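Local coordinates for flower-specific gamma-thionin-like protein/acidic protein (Solanum lycopersicum, PDB 4UJ0) that binds phosphatidylinositol 4,5-bisphosphate through a dimeric cationic grip and thereby mediates cell lysis, as a tomato flower defensin of the gamma-thionin family, at residues L15-S20 / L39-L44. Numbering follows the deposited sequence.
Sequences LCFMDS and LQRKCL
In the cysteine-stabilised alpha-beta fold of this plant defensin, the loop leading into helix 19-28 meets the turn that feeds strand 43-48, and two disulfide cysteines sit where they join. C16 and R41 have the closest CA atoms of the pair, 4.6 Å apart. One backbone hydrogen bond ties the loops together: C16 N donates to R41 O over 2.8 Å, nearly straight at 160°, with the N-H coming in from above the carbonyl plane. R41 has left-handed backbone angles, and this turn presents its carbonyl to C16.

On the C43 side of that bond, C16 CB packs on the peptide between K42 and C43, 3.5 Å from K42 C. Its sulfur, anti to the backbone N (chi1 -162°), runs inward to lie 3.7 Å from C43 CB. From here the two cysteines part: C16 is bonded to C36 and C43 to C22, so one bridge ties the lead-in loop to strand 33-36, the other strand 43-48 to the helix.

On the outer side, the R41 side chain bends at chi2 and turns along C16 O to F17. Its CD comes within 3.2 Å of C16 O, a buried carbonyl that has no hydrogen-bonding partner in the model. L15 adds a light apolar touch, CD2 against R41 CB. Further out, F17 CD1 and CE1 lie over one face of the guanidinium, displaced toward its rim, with the planes 36° apart and F17 CE1 3.4 Å from R41 NE.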
loop_
_atom_site.group_PDB
_atom_site.type_symbol
_atom_site.label_atom_id
_atom_site.label_comp_id
_atom_site.label_asym_id
_atom_site.label_seq_id
_atom_site.Cartn_x
_atom_site.Cartn_y
_atom_site.Cartn_z
ATOM N N LEU A 15 -8.665 -5.651 6.578
ATOM C CA LEU A 15 -8.907 -5.792 5.153
ATOM C C LEU A 15 -8.837 -4.457 4.434
ATOM O O LEU A 15 -9.339 -3.447 4.931
ATOM C CB LEU A 15 -10.291 -6.392 4.931
ATOM C CG LEU A 15 -10.437 -7.841 5.405
ATOM C CD1 LEU A 15 -11.852 -8.338 5.157
ATOM C CD2 LEU A 15 -9.426 -8.754 4.725
ATOM N N CYS A 16 -8.250 -4.480 3.238
ATOM C CA CYS A 16 -8.058 -3.271 2.447
ATOM C C CYS A 16 -9.141 -3.085 1.379
ATOM O O CYS A 16 -9.182 -3.804 0.373
ATOM C CB CYS A 16 -6.683 -3.303 1.774
ATOM S SG CYS A 16 -6.105 -1.690 1.197
ATOM N N PHE A 17 -10.002 -2.098 1.586
ATOM C CA PHE A 17 -11.044 -1.769 0.619
ATOM C C PHE A 17 -10.827 -0.386 0.019
ATOM O O PHE A 17 -11.140 -0.174 -1.147
ATOM C CB PHE A 17 -12.448 -1.844 1.250
ATOM C CG PHE A 17 -12.854 -3.231 1.639
ATOM C CD1 PHE A 17 -13.405 -4.098 0.700
ATOM C CD2 PHE A 17 -12.702 -3.665 2.946
ATOM C CE1 PHE A 17 -13.794 -5.374 1.070
ATOM C CE2 PHE A 17 -13.088 -4.939 3.321
ATOM C CZ PHE A 17 -13.623 -5.798 2.384
ATOM N N MET A 18 -10.296 0.557 0.803
ATOM C CA MET A 18 -10.105 1.923 0.317
ATOM C C MET A 18 -8.631 2.223 0.054
ATOM O O MET A 18 -7.800 2.261 0.974
ATOM C CB MET A 18 -10.647 2.942 1.321
ATOM C CG MET A 18 -12.132 2.832 1.579
ATOM S SD MET A 18 -12.625 3.879 2.963
ATOM C CE MET A 18 -14.356 3.440 3.091
ATOM N N ASP A 19 -8.300 2.435 -1.213
ATOM C CA ASP A 19 -6.924 2.763 -1.570
ATOM C C ASP A 19 -6.383 3.933 -0.754
ATOM O O ASP A 19 -5.209 3.940 -0.360
ATOM C CB ASP A 19 -6.826 3.150 -3.044
ATOM C CG ASP A 19 -6.896 1.962 -3.976
ATOM O OD1 ASP A 19 -6.956 0.813 -3.503
ATOM O OD2 ASP A 19 -6.859 2.187 -5.203
ATOM N N SER A 20 -7.231 4.940 -0.536
ATOM C CA SER A 20 -6.791 6.186 0.092
ATOM C C SER A 20 -6.255 5.949 1.497
ATOM O O SER A 20 -5.303 6.601 1.924
ATOM C CB SER A 20 -7.922 7.229 0.115
ATOM O OG SER A 20 -9.119 6.699 0.661
ATOM N N LEU A 39 -7.950 -8.191 -5.047
ATOM C CA LEU A 39 -7.925 -9.644 -5.008
ATOM C C LEU A 39 -8.007 -10.171 -3.580
ATOM O O LEU A 39 -8.998 -10.785 -3.175
ATOM C CB LEU A 39 -6.610 -10.125 -5.636
ATOM C CG LEU A 39 -6.125 -9.342 -6.865
ATOM C CD1 LEU A 39 -4.795 -9.886 -7.375
ATOM C CD2 LEU A 39 -7.180 -9.378 -7.963
ATOM N N GLN A 40 -6.943 -9.901 -2.833
ATOM C CA GLN A 40 -6.692 -10.482 -1.526
ATOM C C GLN A 40 -7.019 -9.446 -0.448
ATOM O O GLN A 40 -6.918 -9.718 0.747
ATOM C CB GLN A 40 -5.208 -10.877 -1.451
ATOM C CG GLN A 40 -4.837 -11.924 -0.398
ATOM C CD GLN A 40 -3.344 -12.283 -0.422
ATOM O OE1 GLN A 40 -2.551 -11.688 -1.164
ATOM N NE2 GLN A 40 -2.958 -13.259 0.401
ATOM N N ARG A 41 -7.404 -8.248 -0.877
ATOM C CA ARG A 41 -7.739 -7.179 0.055
ATOM C C ARG A 41 -6.586 -6.865 1.012
ATOM O O ARG A 41 -6.807 -6.645 2.205
ATOM C CB ARG A 41 -8.983 -7.548 0.862
ATOM C CG ARG A 41 -10.261 -7.761 0.048
ATOM C CD ARG A 41 -10.704 -6.477 -0.605
ATOM N NE ARG A 41 -11.903 -6.631 -1.417
ATOM C CZ ARG A 41 -12.243 -5.801 -2.399
ATOM N NH1 ARG A 41 -11.479 -4.756 -2.695
ATOM N NH2 ARG A 41 -13.346 -6.016 -3.089
ATOM N N LYS A 42 -5.365 -6.860 0.483
ATOM C CA LYS A 42 -4.190 -6.428 1.238
ATOM C C LYS A 42 -3.834 -5.022 0.810
ATOM O O LYS A 42 -4.050 -4.640 -0.339
ATOM C CB LYS A 42 -3.000 -7.368 0.991
ATOM C CG LYS A 42 -3.083 -8.690 1.755
ATOM C CD LYS A 42 -3.247 -8.428 3.239
ATOM C CE LYS A 42 -2.887 -9.623 4.095
ATOM N NZ LYS A 42 -2.858 -9.243 5.543
ATOM N N CYS A 43 -3.274 -4.246 1.734
ATOM C CA CYS A 43 -2.680 -2.955 1.391
ATOM C C CYS A 43 -1.263 -3.177 0.858
ATOM O O CYS A 43 -0.411 -3.753 1.547
ATOM C CB CYS A 43 -2.658 -2.047 2.614
ATOM S SG CYS A 43 -1.763 -0.517 2.439
ATOM N N LEU A 44 -1.036 -2.742 -0.382
ATOM C CA LEU A 44 0.253 -2.907 -1.065
ATOM C C LEU A 44 0.905 -1.548 -1.213
ATOM O O LEU A 44 0.356 -0.661 -1.855
ATOM C CB LEU A 44 0.060 -3.529 -2.453
ATOM C CG LEU A 44 -0.611 -4.903 -2.428
ATOM C CD1 LEU A 44 -0.730 -5.491 -3.841
ATOM C CD2 LEU A 44 0.169 -5.835 -1.515
#